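Local coordinates for HmuY protein (Prevotella intermedia, PDB 6R2H) that probably binds heme as a hemophore-like protein of the HmuY family, and so probably serves heme acquisition by the bacterium, at residues 80-86 against 101-107. Residues are numbered along the deposited sequence; the frame is centred on the assembly and turned at random.
Sequences TNNGEVL and AGNYVAD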
loop_
_atom_site.group_PDB
_atom_site.type_symbol
_atom_site.label_atom_id
_atom_site.label_comp_id
_atom_site.label_asym_id
_atom_site.label_seq_id
_atom_site.Cartn_x
_atom_site.Cartn_y
_atom_site.Cartn_z
ATOM N N THR A 80 -0.530 6.884 0.801
ATOM C CA THR A 80 -0.001 7.738 1.851
ATOM C C THR A 80 -1.055 8.776 2.218
ATOM O O THR A 80 -1.937 9.104 1.419
ATOM C CB THR A 80 1.329 8.400 1.452
ATOM O OG1 THR A 80 1.018 9.420 0.498
ATOM C CG2 THR A 80 2.337 7.441 0.851
ATOM N N ASN A 81 -0.952 9.265 3.458
ATOM C CA ASN A 81 -1.765 10.358 3.949
ATOM C C ASN A 81 -1.049 11.667 3.625
ATOM O O ASN A 81 -0.306 12.190 4.456
ATOM C CB ASN A 81 -2.002 10.201 5.450
ATOM C CG ASN A 81 -3.057 11.153 5.958
ATOM O OD1 ASN A 81 -3.540 11.994 5.209
ATOM N ND2 ASN A 81 -3.418 11.033 7.220
ATOM N N ASN A 82 -1.251 12.156 2.395
ATOM C CA ASN A 82 -0.693 13.411 1.926
ATOM C C ASN A 82 0.847 13.363 1.957
ATOM O O ASN A 82 1.507 14.262 2.492
ATOM C CB ASN A 82 -1.379 14.568 2.657
ATOM C CG ASN A 82 -1.587 15.814 1.819
ATOM O OD1 ASN A 82 -1.394 15.814 0.601
ATOM N ND2 ASN A 82 -1.988 16.893 2.472
ATOM N N GLY A 83 1.419 12.307 1.359
ATOM C CA GLY A 83 2.856 12.095 1.349
ATOM C C GLY A 83 3.429 11.992 -0.069
ATOM O O GLY A 83 2.701 11.759 -1.039
ATOM N N GLU A 84 4.754 12.179 -0.161
ATOM C CA GLU A 84 5.501 12.018 -1.391
ATOM C C GLU A 84 6.613 11.014 -1.133
ATOM O O GLU A 84 7.216 11.046 -0.064
ATOM C CB GLU A 84 6.113 13.356 -1.795
ATOM C CG GLU A 84 5.096 14.394 -2.218
ATOM C CD GLU A 84 5.709 15.736 -2.569
ATOM O OE1 GLU A 84 6.402 16.326 -1.698
ATOM O OE2 GLU A 84 5.499 16.179 -3.720
ATOM N N VAL A 85 6.873 10.143 -2.118
ATOM C CA VAL A 85 7.740 8.988 -1.918
ATOM C C VAL A 85 8.859 9.006 -2.961
ATOM O O VAL A 85 8.635 9.369 -4.118
ATOM C CB VAL A 85 6.953 7.660 -1.976
ATOM C CG1 VAL A 85 7.849 6.437 -1.831
ATOM C CG2 VAL A 85 5.832 7.626 -0.952
ATOM N N LEU A 86 10.062 8.614 -2.518
ATOM C CA LEU A 86 11.189 8.379 -3.398
ATOM C C LEU A 86 11.843 7.073 -2.975
ATOM O O LEU A 86 12.260 6.945 -1.829
ATOM C CB LEU A 86 12.190 9.534 -3.268
ATOM C CG LEU A 86 13.539 9.264 -3.942
ATOM C CD1 LEU A 86 13.435 9.377 -5.462
ATOM C CD2 LEU A 86 14.616 10.196 -3.400
ATOM N N ALA A 101 17.727 14.574 -1.564
ATOM C CA ALA A 101 17.028 15.258 -2.642
ATOM C C ALA A 101 16.756 14.261 -3.769
ATOM O O ALA A 101 17.460 13.257 -3.899
ATOM C CB ALA A 101 17.819 16.450 -3.117
ATOM N N GLY A 102 15.714 14.546 -4.558
ATOM C CA GLY A 102 15.334 13.689 -5.671
ATOM C C GLY A 102 13.885 13.912 -6.095
ATOM O O GLY A 102 13.266 14.896 -5.698
ATOM N N ASN A 103 13.360 12.990 -6.908
ATOM C CA ASN A 103 12.027 13.157 -7.459
ATOM C C ASN A 103 11.015 12.363 -6.639
ATOM O O ASN A 103 10.870 11.149 -6.803
ATOM C CB ASN A 103 12.006 12.908 -8.969
ATOM C CG ASN A 103 12.925 13.881 -9.681
ATOM O OD1 ASN A 103 13.562 13.534 -10.673
ATOM N ND2 ASN A 103 13.026 15.098 -9.162
ATOM N N TYR A 104 10.329 13.081 -5.745
ATOM C CA TYR A 104 9.356 12.484 -4.849
ATOM C C TYR A 104 8.014 12.352 -5.575
ATOM O O TYR A 104 7.627 13.254 -6.314
ATOM C CB TYR A 104 9.323 13.295 -3.554
ATOM C CG TYR A 104 10.484 13.008 -2.640
ATOM C CD1 TYR A 104 11.749 13.513 -2.902
ATOM C CD2 TYR A 104 10.323 12.238 -1.498
ATOM C CE1 TYR A 104 12.826 13.245 -2.070
ATOM C CE2 TYR A 104 11.379 11.977 -0.639
ATOM C CZ TYR A 104 12.635 12.480 -0.933
ATOM O OH TYR A 104 13.677 12.208 -0.105
ATOM N N VAL A 105 7.315 11.226 -5.362
ATOM C CA VAL A 105 6.099 10.928 -6.110
ATOM C C VAL A 105 4.873 11.021 -5.204
ATOM O O VAL A 105 4.841 10.356 -4.173
ATOM C CB VAL A 105 6.168 9.543 -6.780
ATOM C CG1 VAL A 105 4.956 9.329 -7.679
ATOM C CG2 VAL A 105 7.472 9.330 -7.541
ATOM N N ALA A 106 3.867 11.817 -5.612
ATOM C CA ALA A 106 2.601 11.948 -4.896
ATOM C C ALA A 106 1.657 10.798 -5.258
ATOM O O ALA A 106 1.868 10.115 -6.259
ATOM C CB ALA A 106 1.961 13.284 -5.211
ATOM N N ASP A 107 0.617 10.593 -4.437
ATOM C CA ASP A 107 -0.428 9.620 -4.735
ATOM C C ASP A 107 -1.225 10.088 -5.951
ATOM O O ASP A 107 -1.413 11.283 -6.147
ATOM C CB ASP A 107 -1.352 9.376 -3.537
ATOM C CG ASP A 107 -0.683 8.717 -2.341
ATOM O OD1 ASP A 107 0.563 8.768 -2.266
ATOM O OD2 ASP A 107 -1.421 8.194 -1.470
HETATM O O HOH W 1 0.365 11.787 -1.952
#
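Strand 83-87 runs antiparallel to the start of strand 105-115 in the large antiparallel sheet of this all-beta HmuY fold. Val-85 and Val-105 form a hydrogen-bonded pair with CA atoms 4.9 Å apart. Val-85 N donates to Val-105 O at 2.9 Å, and Val-105 N donates to Val-85 O at 2.6 Å. Two CA-H...O contacts flank these bonds, from Glu-84 CA to Val-105 O and from Tyr-104 CA to Val-85 O, both 3.3 Å. On its other edge the 83-87 strand makes backbone hydrogen bonds with strand 155-160, through Glu-84 with Lys-159 and Leu-86 with Ala-157. Where the direct ladder gives out, a water takes over: it donates to Gly-83 O at 2.5 Å and accepts from Asp-107 N at 2.8 Å.

At one end, Leu-86 lies over a face of the Tyr-104 ring. This is a CH-pi contact: Leu-86 CB is 3.6 Å from the centroid of the Tyr-104 ring. The Tyr-104 hydroxyl is hydrogen-bonded to Pro-100 O. Gly-102 passes close to Leu-86, and a CB there would clash with Leu-86 CD2.

At the other end, the carboxylate of Asp-107 holds Thr-80, just before the turn at 81-82. Asn-133 ND2 is hydrogen-bonded to Asp-107 OD1. Thr-80 N donates to Asp-107 OD2 at 2.8 Å, and Thr-80 OG1 donates to Asp-107 OD1 at 2.9 Å.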